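Local coordinates for protein aspartokinase (Clostridium acetobutylicum, PDB 3TVI) that probably catalyses ATP-dependent phosphorylation of aspartate's beta-carboxyl group, opening the pathway to threonine, methionine and lysine, and carries ACT regulatory domains that bind lysine, at residues Val5-Gly10 / Leu203-Thr208; Ser39-Arg44 / Gln77-Ile82; Val138-Lys143 / Tyr172-Asn177; Ile230-Leu235 / Thr274-Asp279; Thr382-Thr387 / Ile415-Gly420. All blocks are in the same frame, centred on the assembly; numbering follows the deposited sequence.

Interaction 1: residues Val5-Gly10 / Leu203-Thr208; sequences VVTKFG and LYENWT
Strands 5-9 and 203-208 run parallel, their axes approaching to 4.7 Å and 19° from aligned, with backbone bonds alternating so that Val-6 and Lys-8 both donate to and accept from the partner strand. Glu-205 N donates a hydrogen bond to Val-6 O (2.9 Å) and Trp-207 N to Lys-8 O (2.8 Å), each nearly along the C=O axis; the last bond, from Gly-10 N to Trp-207 O, is weak. On the face carrying Val-5, Thr-7 and Phe-9, the Phe-9 ring lies offset over one face of the Trp-207 indole, CE1 above it, near-parallel (13°) but strongly displaced, its centroid 4.5 Å from that of the five-membered ring. Trp-207 NE1 donates to Glu-205 OE1 (2.8 Å) from above the carboxylate plane, and Arg-33 balances that carboxylate with a salt bridge. Flat rings suit this face, which helix 17-28 covers. On the other face, the Lys-8 chain runs alongside Tyr-204, CD 3.9 Å from its OH, and ends in a salt bridge with Asp-189. Adjacent parallel strands in a helix-covered central sheet form the core of the amino acid kinase fold, and their C-terminal ends hold Lys-8, Gly-10 and Thr-208 of the predicted ATP site.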
# COMPACT_ATOMS: atom_id res chain seq x y z
N VAL B 5 -27.35 20.72 -27.56
CA VAL B 5 -25.97 20.79 -27.11
C VAL B 5 -25.79 22.04 -26.29
O VAL B 5 -26.40 23.06 -26.57
CB VAL B 5 -24.98 20.87 -28.29
CG1 VAL B 5 -23.55 20.78 -27.78
CG2 VAL B 5 -25.25 19.77 -29.30
N VAL B 6 -24.93 21.97 -25.29
CA VAL B 6 -24.63 23.08 -24.40
C VAL B 6 -23.13 23.29 -24.45
O VAL B 6 -22.37 22.33 -24.31
CB VAL B 6 -24.99 22.72 -22.96
CG1 VAL B 6 -24.45 23.76 -21.98
CG2 VAL B 6 -26.49 22.55 -22.83
N THR B 7 -22.70 24.53 -24.61
CA THR B 7 -21.29 24.81 -24.85
C THR B 7 -20.69 25.64 -23.74
O THR B 7 -21.33 26.56 -23.25
CB THR B 7 -21.13 25.59 -26.15
OG1 THR B 7 -21.82 26.83 -26.02
CG2 THR B 7 -21.72 24.81 -27.31
N LYS B 8 -19.45 25.33 -23.36
CA LYS B 8 -18.68 26.22 -22.50
C LYS B 8 -17.39 26.59 -23.18
O LYS B 8 -16.78 25.75 -23.84
CB LYS B 8 -18.31 25.58 -21.15
CG LYS B 8 -16.96 26.12 -20.65
CD LYS B 8 -16.63 25.84 -19.20
CE LYS B 8 -15.32 26.53 -18.82
NZ LYS B 8 -14.19 26.12 -19.70
N PHE B 9 -16.96 27.83 -22.97
CA PHE B 9 -15.69 28.32 -23.49
C PHE B 9 -14.84 28.90 -22.38
O PHE B 9 -15.33 29.65 -21.54
CB PHE B 9 -15.98 29.38 -24.54
CG PHE B 9 -16.73 28.84 -25.70
CD1 PHE B 9 -16.06 28.38 -26.82
CD2 PHE B 9 -18.11 28.73 -25.65
CE1 PHE B 9 -16.75 27.85 -27.89
CE2 PHE B 9 -18.81 28.21 -26.72
CZ PHE B 9 -18.13 27.76 -27.84
N GLY B 10 -13.56 28.53 -22.38
CA GLY B 10 -12.65 28.90 -21.31
C GLY B 10 -11.92 30.18 -21.62
O GLY B 10 -12.16 30.80 -22.65
N LEU B 203 -25.58 16.69 -25.13
CA LEU B 203 -24.14 16.78 -25.18
C LEU B 203 -23.73 18.01 -24.40
O LEU B 203 -24.45 18.99 -24.36
CB LEU B 203 -23.68 16.93 -26.64
CG LEU B 203 -22.18 17.05 -26.93
CD1 LEU B 203 -21.43 15.82 -26.47
CD2 LEU B 203 -21.96 17.26 -28.42
N TYR B 204 -22.57 17.94 -23.77
CA TYR B 204 -21.98 19.11 -23.17
C TYR B 204 -20.59 19.25 -23.80
O TYR B 204 -19.68 18.51 -23.46
CB TYR B 204 -21.95 18.97 -21.64
CG TYR B 204 -21.03 19.91 -20.89
CD1 TYR B 204 -20.85 21.24 -21.28
CD2 TYR B 204 -20.34 19.47 -19.76
CE1 TYR B 204 -20.00 22.08 -20.58
CE2 TYR B 204 -19.49 20.30 -19.06
CZ TYR B 204 -19.33 21.61 -19.46
OH TYR B 204 -18.49 22.42 -18.75
N GLU B 205 -20.48 20.16 -24.76
CA GLU B 205 -19.20 20.42 -25.41
C GLU B 205 -18.42 21.31 -24.50
O GLU B 205 -18.96 22.30 -24.02
CB GLU B 205 -19.40 21.13 -26.75
CG GLU B 205 -19.88 20.21 -27.86
CD GLU B 205 -20.22 20.93 -29.14
OE1 GLU B 205 -20.04 22.17 -29.21
OE2 GLU B 205 -20.67 20.26 -30.09
N ASN B 206 -17.16 20.98 -24.27
CA ASN B 206 -16.31 21.77 -23.40
C ASN B 206 -15.12 22.31 -24.19
O ASN B 206 -14.11 21.62 -24.36
CB ASN B 206 -15.86 20.91 -22.24
CG ASN B 206 -15.31 21.71 -21.09
OD1 ASN B 206 -14.13 22.07 -21.09
ND2 ASN B 206 -16.14 21.97 -20.09
N TRP B 207 -15.25 23.55 -24.66
CA TRP B 207 -14.30 24.12 -25.61
C TRP B 207 -13.09 24.70 -24.96
O TRP B 207 -13.19 25.59 -24.12
CB TRP B 207 -14.98 25.16 -26.46
CG TRP B 207 -15.94 24.55 -27.42
CD1 TRP B 207 -17.27 24.23 -27.20
CD2 TRP B 207 -15.67 24.15 -28.79
NE1 TRP B 207 -17.83 23.67 -28.32
CE2 TRP B 207 -16.92 23.59 -29.30
CE3 TRP B 207 -14.56 24.18 -29.60
CZ2 TRP B 207 -17.02 23.12 -30.59
CZ3 TRP B 207 -14.68 23.69 -30.90
CH2 TRP B 207 -15.88 23.18 -31.39
N THR B 208 -11.92 24.21 -25.39
CA THR B 208 -10.64 24.51 -24.76
C THR B 208 -9.62 24.81 -25.84
O THR B 208 -10.00 25.12 -26.97
CB THR B 208 -10.18 23.30 -23.93
OG1 THR B 208 -9.49 22.37 -24.78
CG2 THR B 208 -11.38 22.61 -23.29

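Interaction 2: residues Ser39-Arg44 / Gln77-Ile82; sequences SAPGKR and QRYTEI
Pro-41 opens the contact between the loop 39-44, which follows strand 33-38 beside the predicted ATP and substrate sites, and helix 69-85. Its side chain is about 6 Å from that of Glu-117. Its CD comes 3.3 Å from Tyr-79 OH, which bonds to Gly-116 O. Pro-41 CB, 3.7 Å from Arg-78 NH2, covers one face of the Arg-78 guanidinium, a compact apolar ring suiting a flat cation. Gly-42, paired by its backbone with Gly-11, sets its O at the edge of that guanidinium, although the angle is too poor for a hydrogen bond. Arg-44 comes over the opposite face. Its CG sits between backbone N and carbonyl carbon (chi1 42°) and the chain bends at chi2, so the arginines meet tip to tip, guanidinium planes 31° apart and Arg-44 CZ 3.5 Å from Arg-78 CZ. Arg-44 NH1 forms a salt bridge with Asp-48, and Arg-78 NH1 donates to Ala-15 O. Two like charges this close imply a repulsion that Asp-48 and the carbonyl oxygens round Arg-78 probably offset.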
# COMPACT_ATOMS: atom_id res chain seq x y z
N SER B 39 -16.16 31.67 -19.55
CA SER B 39 -15.20 32.02 -18.51
C SER B 39 -14.86 33.49 -18.67
O SER B 39 -15.45 34.18 -19.49
CB SER B 39 -13.94 31.20 -18.68
OG SER B 39 -14.29 29.86 -19.00
N ALA B 40 -13.90 33.96 -17.88
CA ALA B 40 -13.42 35.34 -17.98
C ALA B 40 -12.20 35.34 -18.87
O ALA B 40 -11.57 34.30 -19.02
CB ALA B 40 -13.08 35.90 -16.61
N PRO B 41 -11.86 36.49 -19.45
CA PRO B 41 -10.76 36.50 -20.40
C PRO B 41 -9.44 35.97 -19.84
O PRO B 41 -8.96 36.43 -18.80
CB PRO B 41 -10.63 37.99 -20.77
CG PRO B 41 -11.99 38.54 -20.55
CD PRO B 41 -12.48 37.82 -19.33
N GLY B 42 -8.88 34.99 -20.54
CA GLY B 42 -7.60 34.42 -20.18
C GLY B 42 -6.47 35.37 -20.46
O GLY B 42 -6.64 36.34 -21.19
N LYS B 43 -5.31 35.08 -19.89
CA LYS B 43 -4.13 35.91 -20.11
C LYS B 43 -3.71 35.66 -21.55
O LYS B 43 -3.79 34.54 -22.04
CB LYS B 43 -2.99 35.56 -19.15
CG LYS B 43 -3.44 35.13 -17.76
CD LYS B 43 -2.45 35.51 -16.67
CE LYS B 43 -1.07 34.92 -16.90
NZ LYS B 43 -0.22 35.14 -15.70
N ARG B 44 -3.27 36.70 -22.23
CA ARG B 44 -2.89 36.58 -23.63
C ARG B 44 -1.38 36.42 -23.80
O ARG B 44 -0.92 36.06 -24.87
CB ARG B 44 -3.46 37.74 -24.48
CG ARG B 44 -3.40 39.13 -23.86
CD ARG B 44 -4.69 39.88 -24.14
NE ARG B 44 -4.60 41.32 -23.89
CZ ARG B 44 -4.63 41.89 -22.69
NH1 ARG B 44 -4.73 41.16 -21.59
NH2 ARG B 44 -4.56 43.21 -22.59
N GLN B 77 -10.62 49.05 -19.90
CA GLN B 77 -9.75 49.07 -21.06
C GLN B 77 -9.77 47.72 -21.76
O GLN B 77 -9.92 47.66 -22.98
CB GLN B 77 -8.33 49.42 -20.65
CG GLN B 77 -7.34 49.43 -21.79
CD GLN B 77 -6.06 50.17 -21.42
OE1 GLN B 77 -6.07 51.08 -20.58
NE2 GLN B 77 -4.95 49.78 -22.05
N ARG B 78 -9.64 46.65 -20.99
CA ARG B 78 -9.68 45.29 -21.53
C ARG B 78 -10.99 45.01 -22.24
O ARG B 78 -11.00 44.50 -23.35
CB ARG B 78 -9.50 44.27 -20.41
CG ARG B 78 -9.25 42.85 -20.88
CD ARG B 78 -7.79 42.65 -21.24
NE ARG B 78 -7.44 41.24 -21.16
CZ ARG B 78 -7.68 40.34 -22.11
NH1 ARG B 78 -8.27 40.69 -23.25
NH2 ARG B 78 -7.32 39.09 -21.92
N TYR B 79 -12.09 45.35 -21.57
CA TYR B 79 -13.41 45.04 -22.09
C TYR B 79 -13.90 46.01 -23.18
O TYR B 79 -14.71 45.62 -24.02
CB TYR B 79 -14.44 44.98 -20.96
CG TYR B 79 -14.48 43.66 -20.24
CD1 TYR B 79 -13.77 43.45 -19.06
CD2 TYR B 79 -15.25 42.61 -20.72
CE1 TYR B 79 -13.82 42.23 -18.39
CE2 TYR B 79 -15.30 41.39 -20.06
CZ TYR B 79 -14.58 41.21 -18.90
OH TYR B 79 -14.63 40.01 -18.24
N THR B 80 -13.43 47.25 -23.19
CA THR B 80 -13.90 48.16 -24.23
C THR B 80 -13.18 47.85 -25.54
O THR B 80 -13.79 47.93 -26.60
CB THR B 80 -13.75 49.66 -23.88
OG1 THR B 80 -12.38 50.06 -23.98
CG2 THR B 80 -14.31 49.97 -22.48
N GLU B 81 -11.90 47.50 -25.48
CA GLU B 81 -11.18 47.09 -26.69
C GLU B 81 -11.86 45.92 -27.37
O GLU B 81 -11.92 45.86 -28.59
CB GLU B 81 -9.72 46.74 -26.38
CG GLU B 81 -8.87 47.96 -26.07
CD GLU B 81 -7.51 47.60 -25.48
OE1 GLU B 81 -7.20 46.40 -25.33
OE2 GLU B 81 -6.75 48.55 -25.17
N ILE B 82 -12.39 45.00 -26.57
CA ILE B 82 -13.00 43.78 -27.07
C ILE B 82 -14.29 44.06 -27.81
O ILE B 82 -14.48 43.60 -28.93
CB ILE B 82 -13.30 42.79 -25.93
CG1 ILE B 82 -12.01 42.13 -25.46
CG2 ILE B 82 -14.28 41.72 -26.40
CD1 ILE B 82 -12.18 41.32 -24.19

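Interaction 3: residues Val138-Lys143 / Tyr172-Asn177; sequences VIFFDK and YGSSFN
A beta hairpin of the amino acid kinase domain, strands 172-174 and 180-182, is flanked by the loop 138-143, which joins it through a single backbone bridge between Phe-140 and Ser-174. Ser-174 is held by both its backbone N and O: N donates to Ile-139 O at an almost straight 171°, and O accepts from Phe-141 N at 2.8 Å, nearly along the C=O axis. Its CB meets Phe-140 CD2 (3.6 Å), and OG turns to Ala-136 O, so a small polar residue fits the buried bridge. Phe-141 has CG anti to its carbonyl carbon (chi1 -65°), which lays the ring edge along the Ser-174 backbone, CD1 3.4 Å from Ser-174 O. Gly-173 lets this ring and Ile-139 come close, since a CB there would point toward them. Phe-176, exposed beyond the strand, has CG anti to the backbone N, and the extended Lys-143 lies alongside: Lys-143 CG stands 3.8 Å above the Phe-176 ring centroid, 1° off the normal, in a CH-pi contact.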
# COMPACT_ATOMS: atom_id res chain seq x y z
N VAL B 138 -30.49 31.51 -11.63
CA VAL B 138 -30.74 30.14 -12.08
C VAL B 138 -29.94 29.05 -11.32
O VAL B 138 -30.33 27.88 -11.31
CB VAL B 138 -30.52 30.09 -13.61
CG1 VAL B 138 -29.03 30.10 -13.94
CG2 VAL B 138 -31.22 28.89 -14.21
N ILE B 139 -28.85 29.45 -10.66
CA ILE B 139 -28.03 28.55 -9.86
C ILE B 139 -28.09 28.99 -8.40
O ILE B 139 -27.89 30.17 -8.11
CB ILE B 139 -26.57 28.62 -10.32
CG1 ILE B 139 -26.45 27.98 -11.71
CG2 ILE B 139 -25.65 27.93 -9.33
CD1 ILE B 139 -25.06 28.03 -12.30
N PHE B 140 -28.36 28.05 -7.50
CA PHE B 140 -28.53 28.37 -6.07
C PHE B 140 -27.76 27.46 -5.12
O PHE B 140 -27.60 26.27 -5.37
CB PHE B 140 -30.01 28.34 -5.71
CG PHE B 140 -30.80 29.46 -6.31
CD1 PHE B 140 -31.62 29.24 -7.41
CD2 PHE B 140 -30.71 30.74 -5.78
CE1 PHE B 140 -32.34 30.28 -7.97
CE2 PHE B 140 -31.43 31.78 -6.33
CZ PHE B 140 -32.24 31.55 -7.43
N PHE B 141 -27.28 28.06 -4.02
CA PHE B 141 -26.62 27.33 -2.94
C PHE B 141 -27.55 27.26 -1.73
O PHE B 141 -28.63 27.84 -1.73
CB PHE B 141 -25.31 28.03 -2.56
CG PHE B 141 -24.28 28.01 -3.66
CD1 PHE B 141 -24.10 29.11 -4.49
CD2 PHE B 141 -23.48 26.89 -3.86
CE1 PHE B 141 -23.15 29.09 -5.49
CE2 PHE B 141 -22.53 26.87 -4.87
CZ PHE B 141 -22.37 27.98 -5.69
N ASP B 142 -27.12 26.54 -0.69
CA ASP B 142 -27.92 26.34 0.53
C ASP B 142 -27.21 26.89 1.78
O ASP B 142 -26.20 27.60 1.68
CB ASP B 142 -28.24 24.85 0.70
CG ASP B 142 -27.09 24.07 1.32
OD1 ASP B 142 -25.91 24.32 0.95
OD2 ASP B 142 -27.35 23.21 2.17
N LYS B 143 -27.75 26.56 2.96
CA LYS B 143 -27.30 27.16 4.22
C LYS B 143 -25.82 26.89 4.52
O LYS B 143 -25.09 27.80 4.90
CB LYS B 143 -28.16 26.66 5.38
CG LYS B 143 -29.66 26.74 5.14
CD LYS B 143 -30.45 26.45 6.41
CE LYS B 143 -31.92 26.20 6.10
NZ LYS B 143 -32.73 25.94 7.33
N TYR B 172 -20.40 31.31 -10.75
CA TYR B 172 -21.07 31.73 -9.53
C TYR B 172 -22.56 31.44 -9.55
O TYR B 172 -23.10 30.97 -10.55
CB TYR B 172 -20.86 33.22 -9.31
CG TYR B 172 -21.64 34.09 -10.27
CD1 TYR B 172 -22.89 34.58 -9.94
CD2 TYR B 172 -21.12 34.40 -11.53
CE1 TYR B 172 -23.60 35.36 -10.83
CE2 TYR B 172 -21.83 35.20 -12.41
CZ TYR B 172 -23.07 35.67 -12.06
OH TYR B 172 -23.76 36.45 -12.94
N GLY B 173 -23.21 31.74 -8.43
CA GLY B 173 -24.66 31.61 -8.26
C GLY B 173 -25.10 32.40 -7.04
O GLY B 173 -24.34 33.20 -6.51
N SER B 174 -26.32 32.18 -6.56
CA SER B 174 -26.80 32.91 -5.39
C SER B 174 -26.68 32.07 -4.13
O SER B 174 -26.97 30.88 -4.14
CB SER B 174 -28.25 33.37 -5.60
OG SER B 174 -28.31 34.47 -6.50
N SER B 175 -26.25 32.70 -3.03
CA SER B 175 -26.19 32.04 -1.73
C SER B 175 -27.60 31.90 -1.16
O SER B 175 -28.53 32.55 -1.64
CB SER B 175 -25.33 32.84 -0.75
OG SER B 175 -25.80 34.18 -0.62
N PHE B 176 -27.74 31.06 -0.14
CA PHE B 176 -29.02 30.89 0.56
C PHE B 176 -29.67 32.23 0.85
O PHE B 176 -30.86 32.42 0.61
CB PHE B 176 -28.82 30.13 1.87
CG PHE B 176 -30.10 29.83 2.59
CD1 PHE B 176 -31.03 28.94 2.06
CD2 PHE B 176 -30.40 30.44 3.81
CE1 PHE B 176 -32.22 28.66 2.71
CE2 PHE B 176 -31.58 30.16 4.48
CZ PHE B 176 -32.49 29.27 3.92
N ASN B 177 -28.87 33.18 1.35
CA ASN B 177 -29.32 34.54 1.65
C ASN B 177 -29.45 35.48 0.42
O ASN B 177 -29.49 36.70 0.58
CB ASN B 177 -28.41 35.18 2.70
CG ASN B 177 -27.02 35.48 2.18
OD1 ASN B 177 -26.19 34.57 2.04
ND2 ASN B 177 -26.74 36.75 1.91

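Interaction 4: residues Ile230-Leu235 / Thr274-Asp279; sequences ISYKEL and TLILSD
Ile-276 carries much of this contact, and each atom of its side chain finds a partner. CB stands near the carbonyl O of Ile-230; CG2, anti to its own backbone N, reaches Tyr-232 CD1 (3.3 Å). On the other branch CG1, anti to the carbonyl carbon (chi1 -54°), packs on Ile-230 CG2 (3.5 Å), and CD1 at the tip ends against Leu-235 CD2 (3.4 Å), whose side chain crosses it at about a right angle. Branched aliphatic side chains suit this corner because one residue must pack beside a strand and beneath a helix at once. The strands 229-231 and 274-277 run parallel, with Leu-277 N bonded to Ile-230 O (2.8 Å), and form one border of the large mixed sheet of the kinase domain. Strand then passes directly into helix 232-240 at Ser-231, whose side chain is the N-cap in a capping box: Glu-234 N donates to Ser-231 OG, and Ser-231 N to the anti lone pair of Glu-234 OE1. That serine hydroxyl also donates to Asp-279 OD2 (2.8 Å), nearly along its C-O axis, so the carboxylate sits by the helix N-terminus, which would probably stabilise its charge. Just past the cap, the Tyr-232 ring lies with Leu-277 O 3.2 Å above its centre. Lys-233 turns away through bends at chi2 and chi3 and pairs with Glu-304 of the second subunit.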
# COMPACT_ATOMS: atom_id res chain seq x y z
N ILE B 230 -13.65 7.85 -23.41
CA ILE B 230 -13.08 7.63 -22.07
C ILE B 230 -14.18 7.67 -20.99
O ILE B 230 -15.03 8.55 -21.01
CB ILE B 230 -12.01 8.71 -21.79
CG1 ILE B 230 -11.29 8.46 -20.47
CG2 ILE B 230 -12.61 10.10 -21.78
CD1 ILE B 230 -10.02 9.26 -20.33
N SER B 231 -14.18 6.72 -20.07
CA SER B 231 -15.21 6.68 -19.03
C SER B 231 -14.83 7.69 -17.96
O SER B 231 -13.72 8.21 -17.98
CB SER B 231 -15.35 5.27 -18.43
OG SER B 231 -14.60 5.10 -17.23
N TYR B 232 -15.74 7.98 -17.04
CA TYR B 232 -15.44 8.90 -15.95
C TYR B 232 -14.38 8.27 -15.06
O TYR B 232 -13.33 8.88 -14.81
CB TYR B 232 -16.68 9.27 -15.12
CG TYR B 232 -17.77 10.01 -15.89
CD1 TYR B 232 -17.47 11.13 -16.66
CD2 TYR B 232 -19.10 9.60 -15.83
CE1 TYR B 232 -18.46 11.80 -17.37
CE2 TYR B 232 -20.10 10.26 -16.53
CZ TYR B 232 -19.77 11.36 -17.30
OH TYR B 232 -20.76 12.02 -17.99
N LYS B 233 -14.65 7.05 -14.59
CA LYS B 233 -13.72 6.31 -13.72
C LYS B 233 -12.35 6.20 -14.37
O LYS B 233 -11.31 6.35 -13.72
CB LYS B 233 -14.28 4.91 -13.40
CG LYS B 233 -13.23 3.88 -12.99
CD LYS B 233 -12.79 3.96 -11.53
CE LYS B 233 -13.31 2.78 -10.71
NZ LYS B 233 -12.99 2.90 -9.26
N GLU B 234 -12.36 5.95 -15.68
CA GLU B 234 -11.16 5.86 -16.49
C GLU B 234 -10.39 7.18 -16.42
O GLU B 234 -9.22 7.22 -16.05
CB GLU B 234 -11.57 5.57 -17.93
CG GLU B 234 -10.62 4.68 -18.73
CD GLU B 234 -11.35 3.97 -19.85
OE1 GLU B 234 -12.39 4.49 -20.34
OE2 GLU B 234 -10.89 2.88 -20.25
N LEU B 235 -11.09 8.26 -16.77
CA LEU B 235 -10.54 9.61 -16.74
C LEU B 235 -10.01 9.98 -15.37
O LEU B 235 -8.92 10.54 -15.25
CB LEU B 235 -11.60 10.63 -17.17
CG LEU B 235 -11.26 12.13 -17.11
CD1 LEU B 235 -9.89 12.43 -17.70
CD2 LEU B 235 -12.33 12.94 -17.81
N THR B 274 -12.06 14.06 -27.49
CA THR B 274 -12.23 12.89 -26.68
C THR B 274 -13.62 13.07 -26.11
O THR B 274 -14.08 14.20 -25.93
CB THR B 274 -11.15 12.78 -25.60
OG1 THR B 274 -11.25 13.89 -24.71
CG2 THR B 274 -9.78 12.78 -26.26
N LEU B 275 -14.29 11.96 -25.86
CA LEU B 275 -15.72 11.96 -25.59
C LEU B 275 -15.96 11.24 -24.26
O LEU B 275 -16.05 10.01 -24.21
CB LEU B 275 -16.44 11.28 -26.76
CG LEU B 275 -17.94 11.51 -26.94
CD1 LEU B 275 -18.30 12.98 -26.78
CD2 LEU B 275 -18.38 11.00 -28.31
N ILE B 276 -16.06 12.01 -23.18
CA ILE B 276 -16.09 11.44 -21.84
C ILE B 276 -17.47 10.90 -21.54
O ILE B 276 -18.41 11.66 -21.30
CB ILE B 276 -15.70 12.48 -20.77
CG1 ILE B 276 -14.33 13.11 -21.10
CG2 ILE B 276 -15.68 11.83 -19.39
CD1 ILE B 276 -14.02 14.40 -20.36
N LEU B 277 -17.59 9.57 -21.55
CA LEU B 277 -18.87 8.86 -21.40
C LEU B 277 -19.13 8.42 -19.97
O LEU B 277 -18.33 8.69 -19.07
CB LEU B 277 -18.87 7.62 -22.31
CG LEU B 277 -19.10 7.81 -23.81
CD1 LEU B 277 -19.31 9.26 -24.20
CD2 LEU B 277 -17.95 7.18 -24.59
N SER B 278 -20.27 7.77 -19.75
CA SER B 278 -20.58 7.17 -18.45
C SER B 278 -19.97 5.78 -18.39
O SER B 278 -19.69 5.18 -19.42
CB SER B 278 -22.09 7.08 -18.24
OG SER B 278 -22.39 7.12 -16.86
N ASP B 279 -19.78 5.28 -17.17
CA ASP B 279 -19.21 3.94 -16.99
C ASP B 279 -20.08 2.86 -17.66
O ASP B 279 -19.58 2.10 -18.49
CB ASP B 279 -19.00 3.62 -15.50
CG ASP B 279 -17.88 4.46 -14.87
OD1 ASP B 279 -18.04 4.89 -13.71
OD2 ASP B 279 -16.84 4.69 -15.54

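Interaction 5: residues Thr382-Thr387 / Ile415-Gly420; sequences TGMAKT and INVIVG
Ile-415 and the side chain at position 384, a selenomethionine, bring the loop 382-387 against the start of strand 416-422. Ile-415 holds CG1 between backbone N and carbonyl carbon (chi1 57°), the crowded position, which leaves CG2 anti to the carbonyl carbon. From there CG2 touches Thr-382 CA (3.5 Å) and Ala-385 CB (3.7 Å), a methyl small enough to let the loop close over the isoleucine. Thr-382 runs alongside, its CG2 4.1 Å from Ile-415 CG2. Met-384 also starts from the crowded position (chi1 51°), extends through chi2, then bends at chi3 (-38°). This takes SE past the Ile-415 carbonyl and puts CE on Val-417 CG2 (3.5 Å), the two side chains crossing obliquely. The contact lies in an ACT domain, where an antiparallel sheet is covered by helices; Met-384 and Val-417 both also touch helix 390-400, and the long, flexible methionine-type chain, here with selenium in place of sulphur, reaches across the seam. Val-417 has CG1 anti to its backbone N, which leaves CG2 to meet Met-384 CE. Farther along, Thr-387 OG1 donates to Gly-383 O (2.6 Å) in the carbonyl plane, just ahead of that helix.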
# COMPACT_ATOMS: atom_id res chain seq x y z
N THR B 382 -10.44 0.28 -19.46
CA THR B 382 -11.50 -0.64 -19.02
C THR B 382 -11.20 -2.04 -19.54
O THR B 382 -11.28 -3.02 -18.80
CB THR B 382 -12.90 -0.19 -19.48
OG1 THR B 382 -12.87 0.18 -20.86
CG2 THR B 382 -13.39 1.01 -18.66
N GLY B 383 -10.78 -2.13 -20.80
CA GLY B 383 -10.48 -3.41 -21.44
C GLY B 383 -9.30 -4.19 -20.87
O GLY B 383 -8.99 -5.28 -21.37
N MSE B 384 -8.65 -3.66 -19.85
CA MSE B 384 -7.60 -4.41 -19.15
C MSE B 384 -8.11 -4.83 -17.79
O MSE B 384 -7.39 -4.72 -16.79
CB MSE B 384 -6.31 -3.59 -19.05
CG MSE B 384 -6.50 -2.19 -18.48
SE MSE B 384 -4.78 -1.35 -18.10
CE MSE B 384 -3.81 -2.93 -17.44
N ALA B 385 -9.34 -5.34 -17.76
CA ALA B 385 -10.07 -5.52 -16.51
C ALA B 385 -11.12 -6.62 -16.63
O ALA B 385 -12.31 -6.31 -16.73
CB ALA B 385 -10.76 -4.23 -16.12
N LYS B 386 -10.72 -7.90 -16.61
CA LYS B 386 -9.34 -8.33 -16.40
C LYS B 386 -8.90 -9.29 -17.51
O LYS B 386 -9.23 -10.46 -17.51
CB LYS B 386 -9.15 -8.94 -15.00
CG LYS B 386 -10.43 -9.15 -14.18
CD LYS B 386 -11.25 -10.34 -14.65
CE LYS B 386 -12.27 -10.75 -13.59
NZ LYS B 386 -13.16 -9.62 -13.21
N THR B 387 -8.16 -8.73 -18.47
CA THR B 387 -7.64 -9.46 -19.61
C THR B 387 -6.50 -10.35 -19.15
O THR B 387 -5.82 -10.03 -18.18
CB THR B 387 -7.11 -8.47 -20.66
OG1 THR B 387 -8.22 -7.78 -21.26
CG2 THR B 387 -6.29 -9.16 -21.73
N ILE B 415 -9.21 -1.51 -13.62
CA ILE B 415 -8.91 -0.93 -14.92
C ILE B 415 -7.54 -0.24 -14.97
O ILE B 415 -7.36 0.74 -15.69
CB ILE B 415 -10.01 0.08 -15.33
CG1 ILE B 415 -10.17 1.18 -14.28
CG2 ILE B 415 -11.35 -0.63 -15.52
CD1 ILE B 415 -10.85 2.42 -14.82
N ASN B 416 -6.56 -0.77 -14.23
CA ASN B 416 -5.35 -0.00 -13.97
C ASN B 416 -4.17 -0.79 -13.39
O ASN B 416 -4.27 -1.32 -12.28
CB ASN B 416 -5.75 1.14 -13.03
CG ASN B 416 -4.58 1.75 -12.30
OD1 ASN B 416 -3.70 2.35 -12.91
ND2 ASN B 416 -4.58 1.63 -10.98
N VAL B 417 -3.07 -0.86 -14.13
CA VAL B 417 -1.80 -1.35 -13.57
C VAL B 417 -0.79 -0.22 -13.41
O VAL B 417 -0.54 0.54 -14.36
CB VAL B 417 -1.13 -2.44 -14.42
CG1 VAL B 417 0.20 -2.85 -13.79
CG2 VAL B 417 -2.04 -3.65 -14.56
N ILE B 418 -0.22 -0.12 -12.21
CA ILE B 418 0.78 0.89 -11.91
C ILE B 418 2.12 0.21 -11.72
O ILE B 418 2.24 -0.79 -11.01
CB ILE B 418 0.43 1.67 -10.65
CG1 ILE B 418 -0.94 2.32 -10.78
CG2 ILE B 418 1.49 2.73 -10.39
CD1 ILE B 418 -1.81 2.09 -9.56
N VAL B 419 3.13 0.76 -12.37
CA VAL B 419 4.47 0.24 -12.33
C VAL B 419 5.35 1.36 -11.84
O VAL B 419 5.18 2.50 -12.25
CB VAL B 419 4.91 -0.18 -13.73
CG1 VAL B 419 6.34 0.25 -13.99
CG2 VAL B 419 4.75 -1.68 -13.91
N GLY B 420 6.29 1.02 -10.96
CA GLY B 420 7.23 2.00 -10.41
C GLY B 420 8.63 1.68 -10.87
O GLY B 420 9.05 0.54 -10.83

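How the interactions relate
Interactions 1 to 3 belong to the kinase domain, with interactions 2 and 3 both nested within the chain loop that interaction 1 closes. Interaction 1 meets interaction 2 where Ser-39 OG probably donates to Phe-9 O (2.8 Å), beside the predicted ATP site. Interaction 3 stands apart, its nearest atoms about 11 Å from interaction 1, although the side chain of Tyr-172 is about 5 Å from that of Glu-117 of the predicted substrate site. Interaction 4 continues the sheet of interaction 1, touching it through Leu-203 and Leu-275, and meets interaction 5 through Glu-234 OE2, 2.8 Å from Thr-382 N. A bound lysine lies about 10 Å from the side chain of Lys-233, and one about 9 Å from that of Asn-416.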